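Local structure of vascular protein tyrosine phosphatase 1 (Rattus norvegicus, 3I36) at residues L53-G57 and V276-M281; L260-I264 and V300-I304; W129-W133 and S194-L200; K24-V28 and N268-Y273; P81-V87 and D98-Y104. The protein probably removes phosphate from phosphotyrosine in proteins, acting as a receptor-type protein tyrosine phosphatase of which this chain is the catalytic domain. All coordinates share one frame; numbering follows the deposited sequence.

Contact 1: residues L53-G57 and V276-M281; sequences LKLIG and VYDLRM
Val276 opens the helical side of this contact, its CG1 lying 3.5 Å from Leu53 CD1 where the two branched side chains cross almost at a right angle. Tyr277 receives the other Leu53 methyl against its own backbone and CB, and turns its ring to Ile56. CG2 of Ile56 sits 3.5 Å from the Tyr277 ring centroid, 9° off the normal, a CH-pi contact; chi1 of -169° carries the ring alongside Ile56, the last residue of the type I turn Leu53-Ile56. A flat aromatic suits a beta-branched partner that can present a methyl to its face. Arg280 lays CB against Ile56 O, while its guanidinium edge faces the carbonyl of Leu53. Water 1 accepts from Arg280 NH1 at 3.1 Å and lies within bonding distance of Lys54 O and Ile56 O; water 2 sits 2.6 Å from both Ile56 O and Arg280 O. Met281 adds its flexible thioether, SD 3.8 Å from Ile56 CG2. Beside it Gly57, at positive phi, lets its CA pass 3.7 Å from Arg280 O. The contact is thus apolar on the tyrosine side and water-mediated on the arginine side, where Arg280, its NE and NH2 bonded to the carbonyls of Met286 and Val287, links that loop to the turn through water 1.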
# COMPACT_ATOMS: atom_id res chain seq x y z
N LEU A 53 -5.80 8.05 16.79
CA LEU A 53 -5.91 8.04 15.34
C LEU A 53 -7.29 7.57 14.86
O LEU A 53 -7.64 7.75 13.69
CB LEU A 53 -4.83 7.13 14.75
CG LEU A 53 -3.41 7.70 14.86
CD1 LEU A 53 -2.40 6.64 14.46
CD2 LEU A 53 -3.27 8.94 13.98
N LYS A 54 -8.06 6.99 15.77
CA LYS A 54 -9.24 6.23 15.38
C LYS A 54 -10.18 6.97 14.42
O LYS A 54 -10.65 6.41 13.43
CB LYS A 54 -10.03 5.78 16.62
CG LYS A 54 -11.17 4.83 16.30
CD LYS A 54 -11.85 4.30 17.57
CE LYS A 54 -12.45 5.43 18.39
NZ LYS A 54 -13.07 4.94 19.65
N LEU A 55 -10.45 8.23 14.73
CA LEU A 55 -11.46 8.99 14.00
C LEU A 55 -10.86 9.83 12.89
O LEU A 55 -11.57 10.55 12.19
CB LEU A 55 -12.24 9.90 14.94
CG LEU A 55 -12.87 9.20 16.14
CD1 LEU A 55 -13.57 10.23 17.03
CD2 LEU A 55 -13.86 8.15 15.68
N ILE A 56 -9.55 9.74 12.72
CA ILE A 56 -8.93 10.60 11.74
C ILE A 56 -9.38 10.28 10.32
O ILE A 56 -9.28 9.14 9.85
CB ILE A 56 -7.41 10.57 11.80
CG1 ILE A 56 -6.94 10.88 13.23
CG2 ILE A 56 -6.84 11.57 10.80
CD1 ILE A 56 -7.55 12.12 13.84
N GLY A 57 -9.86 11.32 9.64
CA GLY A 57 -10.24 11.24 8.24
C GLY A 57 -11.63 10.67 8.00
O GLY A 57 -12.14 10.75 6.88
N VAL A 276 0.83 7.91 10.16
CA VAL A 276 -0.42 7.17 10.07
C VAL A 276 -1.56 8.16 9.98
O VAL A 276 -2.50 7.95 9.23
CB VAL A 276 -0.62 6.21 11.26
CG1 VAL A 276 -2.00 5.53 11.16
CG2 VAL A 276 0.52 5.17 11.26
N TYR A 277 -1.46 9.25 10.73
CA TYR A 277 -2.45 10.31 10.64
C TYR A 277 -2.63 10.75 9.19
O TYR A 277 -3.75 10.80 8.66
CB TYR A 277 -2.00 11.49 11.48
CG TYR A 277 -3.07 12.52 11.66
CD1 TYR A 277 -3.73 12.65 12.88
CD2 TYR A 277 -3.42 13.38 10.62
CE1 TYR A 277 -4.72 13.59 13.05
CE2 TYR A 277 -4.42 14.33 10.79
CZ TYR A 277 -5.06 14.43 12.01
OH TYR A 277 -6.05 15.36 12.19
N ASP A 278 -1.52 11.07 8.56
CA ASP A 278 -1.52 11.44 7.16
C ASP A 278 -2.16 10.35 6.29
O ASP A 278 -3.01 10.63 5.45
CB ASP A 278 -0.08 11.68 6.71
CG ASP A 278 0.00 12.25 5.33
OD1 ASP A 278 -0.84 13.09 4.96
OD2 ASP A 278 0.95 11.88 4.62
N LEU A 279 -1.77 9.11 6.50
CA LEU A 279 -2.38 8.02 5.75
C LEU A 279 -3.89 8.01 5.94
O LEU A 279 -4.63 7.90 4.97
CB LEU A 279 -1.78 6.67 6.14
CG LEU A 279 -0.28 6.55 5.85
CD1 LEU A 279 0.18 5.15 6.23
CD2 LEU A 279 0.03 6.85 4.39
N ARG A 280 -4.33 8.14 7.18
CA ARG A 280 -5.77 8.15 7.47
C ARG A 280 -6.50 9.31 6.82
O ARG A 280 -7.69 9.21 6.54
CB ARG A 280 -6.02 8.20 8.96
CG ARG A 280 -5.59 6.97 9.71
CD ARG A 280 -6.54 5.80 9.48
NE ARG A 280 -5.98 4.67 10.20
CZ ARG A 280 -6.14 4.47 11.50
NH1 ARG A 280 -6.88 5.31 12.22
NH2 ARG A 280 -5.54 3.43 12.09
N MET A 281 -5.81 10.42 6.59
CA MET A 281 -6.40 11.55 5.90
C MET A 281 -6.54 11.26 4.42
O MET A 281 -7.12 12.06 3.67
CB MET A 281 -5.56 12.82 6.11
CG MET A 281 -5.66 13.39 7.50
SD MET A 281 -7.36 13.87 7.84
CE MET A 281 -7.65 15.05 6.53
O HOH W 1 -9.29 6.82 11.08
O HOH W 2 -9.41 7.63 7.69

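Contact 2: residues L260-I264 and V300-I304; sequences LIYQI and VLDII
Ile303 and Ile261 make the tightest touch between these helices: CD1 of Ile303 lies 3.4 Å from CG1 of Ile261, closer than carbons usually pack, with the two side chains crossing at about a right angle. Beside them Ile264 reaches over with CD1, which rests 3.7 Å from Ile303 CG2 and 4.0 Å from Val300 CG1, so one methyl serves two partners a helical turn apart. Val300 spends its other branch on Leu260, whose CD1 is 3.7 Å from Val300 CG2; chi1 of 174° aims CG1 at Ile264 and CG2 at Leu260. Branched aliphatic residues suit a surface joined by van der Waals packing, with no hydrogen bond across it. Behind these contacts the helix axes approach to 10.8 Å with a crossing angle of -39°, a separation spanned by side chains from both. The pair belongs to the C-terminal helical part of the phosphatase domain. Helix 218-231 flanks the Ile261-Ile303 end through Tyr225 and Ile221. Val270 of strand 269-270 and Val272 of helix 272-280 pack against Leu260 and Val300, while Phe31 of helix 28-53 meets Val300 and Ile304.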
# COMPACT_ATOMS: atom_id res chain seq x y z
N LEU A 260 8.78 5.96 7.24
CA LEU A 260 9.57 6.02 8.46
C LEU A 260 11.04 5.84 8.16
O LEU A 260 11.89 6.49 8.76
CB LEU A 260 9.13 4.92 9.42
CG LEU A 260 7.83 5.30 10.11
CD1 LEU A 260 7.20 4.06 10.69
CD2 LEU A 260 8.14 6.35 11.19
N ILE A 261 11.36 4.93 7.24
CA ILE A 261 12.76 4.69 6.94
C ILE A 261 13.39 5.95 6.34
O ILE A 261 14.49 6.35 6.73
CB ILE A 261 12.95 3.50 5.99
CG1 ILE A 261 12.56 2.20 6.73
CG2 ILE A 261 14.38 3.45 5.47
CD1 ILE A 261 12.45 0.97 5.80
N TYR A 262 12.68 6.59 5.42
CA TYR A 262 13.22 7.83 4.88
C TYR A 262 13.43 8.86 5.97
O TYR A 262 14.45 9.54 6.02
CB TYR A 262 12.28 8.42 3.85
CG TYR A 262 12.42 7.83 2.48
CD1 TYR A 262 13.60 7.94 1.77
CD2 TYR A 262 11.35 7.18 1.89
CE1 TYR A 262 13.72 7.41 0.50
CE2 TYR A 262 11.45 6.65 0.61
CZ TYR A 262 12.64 6.77 -0.08
OH TYR A 262 12.73 6.25 -1.35
N GLN A 263 12.44 8.99 6.85
CA GLN A 263 12.46 9.92 7.97
C GLN A 263 13.70 9.67 8.82
O GLN A 263 14.44 10.58 9.18
CB GLN A 263 11.22 9.64 8.82
CG GLN A 263 10.37 10.83 9.19
CD GLN A 263 9.00 10.39 9.72
OE1 GLN A 263 8.90 9.46 10.52
NE2 GLN A 263 7.96 11.08 9.28
N ILE A 264 13.89 8.40 9.18
CA ILE A 264 15.03 8.00 9.99
C ILE A 264 16.32 8.35 9.26
O ILE A 264 17.23 8.96 9.83
CB ILE A 264 15.01 6.48 10.25
CG1 ILE A 264 13.98 6.12 11.31
CG2 ILE A 264 16.40 5.98 10.67
CD1 ILE A 264 13.67 4.63 11.36
N VAL A 300 10.63 0.57 13.41
CA VAL A 300 11.49 1.69 13.74
C VAL A 300 12.56 1.28 14.73
O VAL A 300 13.73 1.60 14.56
CB VAL A 300 10.70 2.88 14.33
CG1 VAL A 300 11.65 3.97 14.79
CG2 VAL A 300 9.72 3.42 13.29
N LEU A 301 12.15 0.55 15.77
CA LEU A 301 13.10 0.14 16.80
C LEU A 301 14.18 -0.73 16.19
O LEU A 301 15.38 -0.55 16.45
CB LEU A 301 12.38 -0.60 17.92
CG LEU A 301 13.23 -0.95 19.13
CD1 LEU A 301 13.66 0.32 19.83
CD2 LEU A 301 12.45 -1.88 20.08
N ASP A 302 13.76 -1.69 15.37
CA ASP A 302 14.69 -2.62 14.76
C ASP A 302 15.64 -1.92 13.80
O ASP A 302 16.83 -2.25 13.74
CB ASP A 302 13.92 -3.73 14.05
CG ASP A 302 13.14 -4.60 15.02
OD1 ASP A 302 13.37 -4.47 16.24
OD2 ASP A 302 12.30 -5.41 14.57
N ILE A 303 15.12 -0.95 13.05
CA ILE A 303 15.94 -0.20 12.12
C ILE A 303 16.99 0.60 12.86
O ILE A 303 18.17 0.58 12.52
CB ILE A 303 15.07 0.76 11.29
CG1 ILE A 303 14.18 -0.05 10.35
CG2 ILE A 303 15.93 1.76 10.53
CD1 ILE A 303 13.09 0.73 9.70
N ILE A 304 16.55 1.29 13.90
CA ILE A 304 17.44 2.07 14.75
C ILE A 304 18.50 1.18 15.40
O ILE A 304 19.69 1.49 15.37
CB ILE A 304 16.63 2.80 15.83
CG1 ILE A 304 15.87 3.97 15.18
CG2 ILE A 304 17.53 3.29 16.94
CD1 ILE A 304 14.80 4.58 16.07

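Contact 3: residues W129-W133 and S194-L200; sequences WRMVW and SSESHPL
Val132 and Trp133 of helix 129-133 face Leu200, His198 and Glu196 of strand 196-200, the helix axis running 105° to the strand and 11.7 Å from it at closest approach. In the buried part Val132 and Leu200 meet tip to tip, CG1 to CD1 at a tight 3.4 Å. Trp133, its CG anti to the backbone N (chi1 180°), reaches toward the start of the strand. Glu196 OE1 comes to the edge of the indole, 3.3 Å from Trp133 CZ2, and water 4 connects the same oxygen to Trp133 NE1, so a residue both large and able to donate suits this rim. Ser194 OG donates to that carboxylate oxygen and also accepts from Glu196 N, an ST turn. The planes of the His198 imidazole and the indole's six-membered ring are 15° apart, but so displaced that the rings scarcely overlap. Water 3 bridges His198 NE2 and Val132 O, while ND1 donates to Pro199 O. Tyr138 stacks on His198. A helix laid across a mixed sheet in this way belongs to the alpha/beta architecture of the protein tyrosine phosphatase domain.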
# COMPACT_ATOMS: atom_id res chain seq x y z
N TRP A 129 -5.90 -2.36 -14.02
CA TRP A 129 -4.84 -2.15 -15.00
C TRP A 129 -4.93 -0.78 -15.66
O TRP A 129 -3.91 -0.21 -16.04
CB TRP A 129 -4.81 -3.27 -16.02
CG TRP A 129 -4.26 -4.50 -15.41
CD1 TRP A 129 -4.95 -5.60 -15.00
CD2 TRP A 129 -2.89 -4.72 -15.05
NE1 TRP A 129 -4.09 -6.52 -14.44
CE2 TRP A 129 -2.82 -6.00 -14.46
CE3 TRP A 129 -1.72 -3.97 -15.19
CZ2 TRP A 129 -1.61 -6.55 -14.01
CZ3 TRP A 129 -0.52 -4.51 -14.73
CH2 TRP A 129 -0.48 -5.79 -14.16
N ARG A 130 -6.13 -0.26 -15.77
CA ARG A 130 -6.30 1.07 -16.33
C ARG A 130 -5.65 2.08 -15.39
O ARG A 130 -5.00 3.02 -15.82
CB ARG A 130 -7.77 1.39 -16.57
CG ARG A 130 -7.98 2.62 -17.44
CD ARG A 130 -9.36 2.62 -18.10
NE ARG A 130 -10.41 2.34 -17.14
CZ ARG A 130 -11.23 3.26 -16.63
NH1 ARG A 130 -12.15 2.90 -15.76
NH2 ARG A 130 -11.10 4.52 -17.00
N MET A 131 -5.78 1.84 -14.09
CA MET A 131 -5.16 2.72 -13.11
C MET A 131 -3.65 2.57 -13.22
O MET A 131 -2.91 3.55 -13.23
CB MET A 131 -5.57 2.33 -11.71
CG MET A 131 -4.84 3.14 -10.67
SD MET A 131 -5.55 2.95 -9.03
CE MET A 131 -5.10 1.28 -8.62
N VAL A 132 -3.20 1.32 -13.27
CA VAL A 132 -1.79 1.05 -13.42
C VAL A 132 -1.26 1.82 -14.61
O VAL A 132 -0.23 2.48 -14.52
CB VAL A 132 -1.51 -0.45 -13.62
CG1 VAL A 132 -0.11 -0.66 -14.22
CG2 VAL A 132 -1.64 -1.18 -12.30
N TRP A 133 -1.98 1.74 -15.72
CA TRP A 133 -1.51 2.39 -16.94
C TRP A 133 -1.59 3.91 -16.83
O TRP A 133 -0.60 4.62 -17.01
CB TRP A 133 -2.31 1.97 -18.16
CG TRP A 133 -1.76 2.69 -19.33
CD1 TRP A 133 -2.27 3.80 -19.94
CD2 TRP A 133 -0.50 2.43 -19.95
NE1 TRP A 133 -1.42 4.21 -20.95
CE2 TRP A 133 -0.33 3.39 -20.97
CE3 TRP A 133 0.49 1.45 -19.76
CZ2 TRP A 133 0.79 3.40 -21.80
CZ3 TRP A 133 1.61 1.47 -20.59
CH2 TRP A 133 1.75 2.44 -21.59
N SER A 194 -2.43 2.76 -27.88
CA SER A 194 -1.42 3.77 -28.16
C SER A 194 -0.08 3.18 -28.57
O SER A 194 0.79 3.89 -29.04
CB SER A 194 -1.19 4.63 -26.92
OG SER A 194 -0.75 3.80 -25.86
N SER A 195 0.08 1.87 -28.37
CA SER A 195 1.36 1.20 -28.64
C SER A 195 2.45 1.64 -27.67
O SER A 195 3.62 1.35 -27.87
CB SER A 195 1.82 1.44 -30.07
OG SER A 195 1.02 0.71 -30.98
N GLU A 196 2.07 2.36 -26.63
CA GLU A 196 3.01 2.68 -25.58
C GLU A 196 3.15 1.48 -24.67
O GLU A 196 2.20 0.72 -24.48
CB GLU A 196 2.51 3.87 -24.77
CG GLU A 196 2.33 5.11 -25.59
CD GLU A 196 1.50 6.15 -24.86
OE1 GLU A 196 0.58 5.76 -24.12
OE2 GLU A 196 1.77 7.35 -25.04
N SER A 197 4.33 1.32 -24.10
CA SER A 197 4.54 0.26 -23.13
C SER A 197 5.63 0.64 -22.15
O SER A 197 6.42 1.55 -22.39
CB SER A 197 4.94 -1.02 -23.86
OG SER A 197 6.09 -0.80 -24.64
N HIS A 198 5.66 -0.06 -21.04
CA HIS A 198 6.78 0.07 -20.12
C HIS A 198 6.74 -1.10 -19.17
O HIS A 198 5.76 -1.86 -19.15
CB HIS A 198 6.74 1.41 -19.38
CG HIS A 198 5.57 1.55 -18.45
ND1 HIS A 198 5.51 0.88 -17.24
CD2 HIS A 198 4.45 2.29 -18.54
CE1 HIS A 198 4.38 1.21 -16.63
NE2 HIS A 198 3.72 2.07 -17.39
N PRO A 199 7.81 -1.27 -18.40
CA PRO A 199 7.90 -2.39 -17.48
C PRO A 199 7.06 -2.13 -16.26
O PRO A 199 6.71 -0.99 -15.92
CB PRO A 199 9.39 -2.39 -17.06
CG PRO A 199 10.08 -1.50 -18.03
CD PRO A 199 9.06 -0.48 -18.42
N LEU A 200 6.73 -3.21 -15.58
CA LEU A 200 6.14 -3.10 -14.28
C LEU A 200 6.71 -4.26 -13.52
O LEU A 200 6.83 -5.36 -14.05
CB LEU A 200 4.61 -3.18 -14.35
CG LEU A 200 3.96 -3.10 -12.96
CD1 LEU A 200 2.67 -2.28 -12.99
CD2 LEU A 200 3.72 -4.49 -12.40
O HOH W 3 1.70 3.06 -16.37
O HOH W 4 -1.70 6.12 -23.05

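Contact 4: residues K24-V28 and N268-Y273; sequences KLIRV and NTVDVY
Ile26 and Val270 form the close-knit centre of this contact, an antiparallel hydrogen-bonded pair in which Ile26 N donates to Val270 O at 2.8 Å, almost straight at 175°, and Val270 N returns a bond to Ile26 O at 2.7 Å. Val28 N extends the pairing to Asn268 O at 2.8 Å. Asn268 follows a helix with positive phi, a conformation that asparagine tolerates well. Val28 and Val270 turn their branched side chains inward to Ile264 of helix 249-267. By contrast, the side chains of Lys24, Leu25, Arg27 and Asn268 lie on the outer side. There Leu25 rests CD2 against Thr269 OG1 and Asp271 CB, and the Lys24 chain, bent at chi2 (-61°) and chi4, lies over one face of Tyr273. Lys24 NZ stands 4.2 Å from the ring centroid, 4° off its normal, a cation-pi contact. Water 5 donates to Lys24 O and weakly accepts from Tyr273 N. Asp271 N-caps helix 272-280 through OD1 to Gly274 N. Main-chain bonds therefore hold the strand pair, whereas on the outer side the ammonium probably gains from the tyrosine's pi electrons.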
# COMPACT_ATOMS: atom_id res chain seq x y z
N LYS A 24 4.88 14.52 18.68
CA LYS A 24 4.87 13.12 18.26
C LYS A 24 6.17 12.79 17.53
O LYS A 24 6.44 11.63 17.18
CB LYS A 24 3.65 12.83 17.38
CG LYS A 24 2.33 12.83 18.14
CD LYS A 24 2.30 11.76 19.21
CE LYS A 24 0.87 11.44 19.64
NZ LYS A 24 0.09 12.66 20.01
N LEU A 25 6.98 13.81 17.29
CA LEU A 25 8.27 13.63 16.66
C LEU A 25 9.24 13.08 17.68
O LEU A 25 9.53 13.74 18.67
CB LEU A 25 8.82 14.97 16.17
CG LEU A 25 8.56 15.41 14.74
CD1 LEU A 25 9.10 16.83 14.59
CD2 LEU A 25 9.24 14.46 13.77
N ILE A 26 9.77 11.90 17.42
CA ILE A 26 10.74 11.31 18.32
C ILE A 26 12.09 11.23 17.63
O ILE A 26 12.21 10.67 16.54
CB ILE A 26 10.30 9.91 18.76
CG1 ILE A 26 8.88 9.96 19.32
CG2 ILE A 26 11.29 9.34 19.78
CD1 ILE A 26 8.74 10.79 20.59
N ARG A 27 13.10 11.82 18.23
CA ARG A 27 14.43 11.69 17.66
C ARG A 27 14.85 10.24 17.79
O ARG A 27 14.52 9.58 18.78
CB ARG A 27 15.40 12.63 18.40
CG ARG A 27 15.07 14.10 18.18
CD ARG A 27 15.96 15.03 18.99
NE ARG A 27 17.39 14.72 18.81
CZ ARG A 27 18.13 15.15 17.80
NH1 ARG A 27 17.61 15.93 16.86
NH2 ARG A 27 19.41 14.80 17.73
N VAL A 28 15.56 9.71 16.80
CA VAL A 28 15.98 8.31 16.88
C VAL A 28 16.76 8.05 18.17
O VAL A 28 16.61 6.99 18.76
CB VAL A 28 16.77 7.82 15.64
CG1 VAL A 28 15.90 7.93 14.37
CG2 VAL A 28 18.07 8.57 15.50
N ASN A 268 16.73 11.60 11.11
CA ASN A 268 17.04 11.00 12.40
C ASN A 268 15.92 11.15 13.39
O ASN A 268 16.14 11.24 14.58
CB ASN A 268 18.30 11.61 12.99
CG ASN A 268 19.48 11.40 12.11
OD1 ASN A 268 19.83 10.26 11.79
ND2 ASN A 268 20.08 12.48 11.66
N THR A 269 14.69 11.17 12.87
CA THR A 269 13.55 11.36 13.72
C THR A 269 12.47 10.46 13.18
O THR A 269 12.53 10.03 12.03
CB THR A 269 13.00 12.79 13.64
OG1 THR A 269 12.47 12.99 12.32
CG2 THR A 269 14.10 13.78 13.92
N VAL A 270 11.48 10.16 14.00
CA VAL A 270 10.36 9.42 13.48
C VAL A 270 9.10 10.05 14.00
O VAL A 270 9.06 10.65 15.07
CB VAL A 270 10.41 7.91 13.83
CG1 VAL A 270 11.78 7.33 13.51
CG2 VAL A 270 10.06 7.68 15.26
N ASP A 271 8.06 9.92 13.21
CA ASP A 271 6.76 10.36 13.63
C ASP A 271 5.79 9.37 13.03
O ASP A 271 5.20 9.61 11.97
CB ASP A 271 6.48 11.78 13.16
CG ASP A 271 5.23 12.35 13.78
OD1 ASP A 271 4.53 11.60 14.51
OD2 ASP A 271 4.95 13.53 13.55
N VAL A 272 5.63 8.25 13.71
CA VAL A 272 4.77 7.20 13.22
C VAL A 272 3.36 7.74 13.27
O VAL A 272 2.57 7.54 12.35
CB VAL A 272 4.87 5.97 14.11
CG1 VAL A 272 3.89 4.88 13.65
CG2 VAL A 272 6.32 5.45 14.12
N TYR A 273 3.04 8.41 14.37
CA TYR A 273 1.72 8.96 14.55
C TYR A 273 1.39 9.89 13.39
O TYR A 273 0.33 9.79 12.79
CB TYR A 273 1.64 9.71 15.87
CG TYR A 273 0.26 10.25 16.15
CD1 TYR A 273 -0.66 9.51 16.87
CD2 TYR A 273 -0.11 11.50 15.68
CE1 TYR A 273 -1.92 9.99 17.12
CE2 TYR A 273 -1.38 12.00 15.92
CZ TYR A 273 -2.27 11.24 16.64
OH TYR A 273 -3.53 11.73 16.89
O HOH W 5 4.68 9.29 17.20

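Contact 5: residues P81-V87 and D98-Y104; sequences PYDISRV and DYINANY
Tyr104 presents one ring face to Val87, whose CG2 lies 3.9 Å from the centroid and 8° off the normal in a CH-pi contact. The second flat group, the guanidinium of Arg86, has water 6 and Asp98 at its edge. It grips the carboxylate end-on: NH1 reaches OD1 of Asp98 at 2.9 Å and NH2 reaches OD2 of Asp98 at 2.8 Å. With the planes 56° apart, neither oxygen is met in its plane: OD1 from above, OD2 from the syn side but tilted out. The arginine chain runs extended from CG to NE, which gives it the length to reach Asp98 just before strand 99-100; NE has a long ion pair with Asp83. Water 6 accepts from Arg86 NH1 and Ile100 N and donates to Val87 O, bridging the two segments. Pro81 CG lies obliquely against Tyr99, 3.7 Å from CE1, while the tyrosine hydroxyl hydrogen-bonds to Asn74. Backbone bonds Val87 N to Ala102 O and Tyr104 N to Ser85 O flank the non-hydrogen-bonded pair Arg86-Asn103. The Asn101 side chain is about 7 Å from that of Val248, a likely substrate-binding residue. Small Ala102 and branched Val87 pack against Ile115 of strand 114-117 and Met131 of helix 125-134.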
# COMPACT_ATOMS: atom_id res chain seq x y z
N PRO A 81 -12.70 4.76 -0.63
CA PRO A 81 -11.74 5.85 -0.84
C PRO A 81 -12.41 7.19 -0.57
O PRO A 81 -13.53 7.43 -1.01
CB PRO A 81 -11.40 5.72 -2.33
CG PRO A 81 -12.66 5.07 -2.95
CD PRO A 81 -13.01 4.05 -1.88
N TYR A 82 -11.71 8.07 0.14
CA TYR A 82 -12.19 9.43 0.28
C TYR A 82 -12.06 10.14 -1.05
O TYR A 82 -11.09 9.95 -1.78
CB TYR A 82 -11.39 10.19 1.35
CG TYR A 82 -11.45 9.51 2.69
CD1 TYR A 82 -12.68 9.14 3.23
CD2 TYR A 82 -10.29 9.24 3.41
CE1 TYR A 82 -12.75 8.51 4.46
CE2 TYR A 82 -10.36 8.61 4.65
CZ TYR A 82 -11.59 8.25 5.17
OH TYR A 82 -11.68 7.64 6.38
N ASP A 83 -13.07 10.95 -1.37
CA ASP A 83 -13.08 11.71 -2.62
C ASP A 83 -11.85 12.58 -2.73
O ASP A 83 -11.30 12.78 -3.81
CB ASP A 83 -14.31 12.60 -2.65
CG ASP A 83 -15.60 11.81 -2.70
OD1 ASP A 83 -15.61 10.78 -3.40
OD2 ASP A 83 -16.58 12.19 -2.03
N ILE A 84 -11.41 13.11 -1.60
CA ILE A 84 -10.35 14.10 -1.64
C ILE A 84 -9.02 13.53 -2.16
O ILE A 84 -8.16 14.27 -2.62
CB ILE A 84 -10.14 14.73 -0.24
CG1 ILE A 84 -9.31 16.01 -0.34
CG2 ILE A 84 -9.51 13.72 0.71
CD1 ILE A 84 -9.39 16.87 0.90
N SER A 85 -8.87 12.22 -2.10
CA SER A 85 -7.60 11.60 -2.41
C SER A 85 -7.76 10.44 -3.39
O SER A 85 -6.79 9.77 -3.72
CB SER A 85 -6.97 11.06 -1.13
OG SER A 85 -7.88 10.16 -0.49
N ARG A 86 -8.99 10.21 -3.83
CA ARG A 86 -9.24 9.00 -4.60
C ARG A 86 -8.57 9.12 -5.96
O ARG A 86 -8.42 10.21 -6.52
CB ARG A 86 -10.74 8.72 -4.73
CG ARG A 86 -11.47 9.64 -5.68
CD ARG A 86 -12.92 9.22 -5.79
NE ARG A 86 -13.64 10.07 -6.71
CZ ARG A 86 -13.94 9.72 -7.96
NH1 ARG A 86 -13.57 8.54 -8.42
NH2 ARG A 86 -14.59 10.57 -8.73
N VAL A 87 -8.15 7.97 -6.47
CA VAL A 87 -7.53 7.92 -7.78
C VAL A 87 -8.67 7.96 -8.79
O VAL A 87 -9.56 7.12 -8.76
CB VAL A 87 -6.73 6.63 -7.94
CG1 VAL A 87 -6.14 6.54 -9.33
CG2 VAL A 87 -5.63 6.54 -6.86
N ASP A 98 -14.62 6.65 -13.81
CA ASP A 98 -13.41 7.20 -13.21
C ASP A 98 -13.07 6.48 -11.92
O ASP A 98 -12.02 6.70 -11.31
CB ASP A 98 -13.54 8.72 -12.98
CG ASP A 98 -14.39 9.08 -11.75
OD1 ASP A 98 -14.84 8.19 -10.99
OD2 ASP A 98 -14.59 10.29 -11.53
N TYR A 99 -13.94 5.56 -11.53
CA TYR A 99 -13.89 5.09 -10.16
C TYR A 99 -13.05 3.85 -9.98
O TYR A 99 -13.20 2.87 -10.71
CB TYR A 99 -15.28 4.80 -9.60
CG TYR A 99 -15.16 4.37 -8.17
CD1 TYR A 99 -15.04 5.32 -7.16
CD2 TYR A 99 -15.10 3.03 -7.83
CE1 TYR A 99 -14.89 4.95 -5.85
CE2 TYR A 99 -14.96 2.63 -6.50
CZ TYR A 99 -14.85 3.61 -5.52
OH TYR A 99 -14.69 3.25 -4.21
N ILE A 100 -12.19 3.91 -8.98
CA ILE A 100 -11.52 2.72 -8.51
C ILE A 100 -11.30 2.91 -7.03
O ILE A 100 -11.09 4.03 -6.54
CB ILE A 100 -10.19 2.49 -9.23
CG1 ILE A 100 -9.55 1.17 -8.74
CG2 ILE A 100 -9.27 3.70 -9.01
CD1 ILE A 100 -8.51 0.59 -9.71
N ASN A 101 -11.37 1.81 -6.29
CA ASN A 101 -11.17 1.89 -4.87
C ASN A 101 -9.69 1.99 -4.60
O ASN A 101 -8.99 0.99 -4.45
CB ASN A 101 -11.75 0.68 -4.16
CG ASN A 101 -11.80 0.88 -2.67
OD1 ASN A 101 -10.79 1.26 -2.06
ND2 ASN A 101 -12.96 0.67 -2.07
N ALA A 102 -9.21 3.23 -4.60
CA ALA A 102 -7.79 3.52 -4.49
C ALA A 102 -7.64 4.98 -4.12
O ALA A 102 -8.45 5.83 -4.53
CB ALA A 102 -7.08 3.26 -5.83
N ASN A 103 -6.60 5.29 -3.36
CA ASN A 103 -6.30 6.67 -3.03
C ASN A 103 -4.82 6.90 -3.17
O ASN A 103 -4.02 6.00 -2.90
CB ASN A 103 -6.67 6.98 -1.58
CG ASN A 103 -8.14 6.87 -1.33
OD1 ASN A 103 -8.89 7.83 -1.52
ND2 ASN A 103 -8.56 5.70 -0.92
N TYR A 104 -4.47 8.12 -3.57
CA TYR A 104 -3.08 8.53 -3.53
C TYR A 104 -2.71 8.67 -2.08
O TYR A 104 -3.43 9.29 -1.31
CB TYR A 104 -2.91 9.88 -4.20
CG TYR A 104 -3.28 9.85 -5.65
CD1 TYR A 104 -2.41 9.31 -6.59
CD2 TYR A 104 -4.49 10.36 -6.08
CE1 TYR A 104 -2.76 9.29 -7.94
CE2 TYR A 104 -4.84 10.34 -7.40
CZ TYR A 104 -3.97 9.81 -8.33
OH TYR A 104 -4.35 9.80 -9.66
O HOH W 6 -11.71 6.55 -7.52

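How the contacts relate
From the N terminus, residues 24-28 wait until 268-273 to close contact 4, and 53-57 wait until 276-281 to close contact 1. These two long loops cross, and both use helix 272-280; Leu53 packs on Tyr273 where they touch. Contact 5 is the first to close, a short loop nested in both, and its Tyr82 lies against Gly57 and Arg280 of contact 1. Contact 3 follows in series, also nested in both, and meets contact 5 through Met131 under the edge of the central sheet. Contact 2 opens last, crosses contacts 1 and 4, and joins contact 4 through Gln263 and Ile264. The N-terminal segments are thus tied to the C-terminal helices, with the sheet's contacts enclosed between.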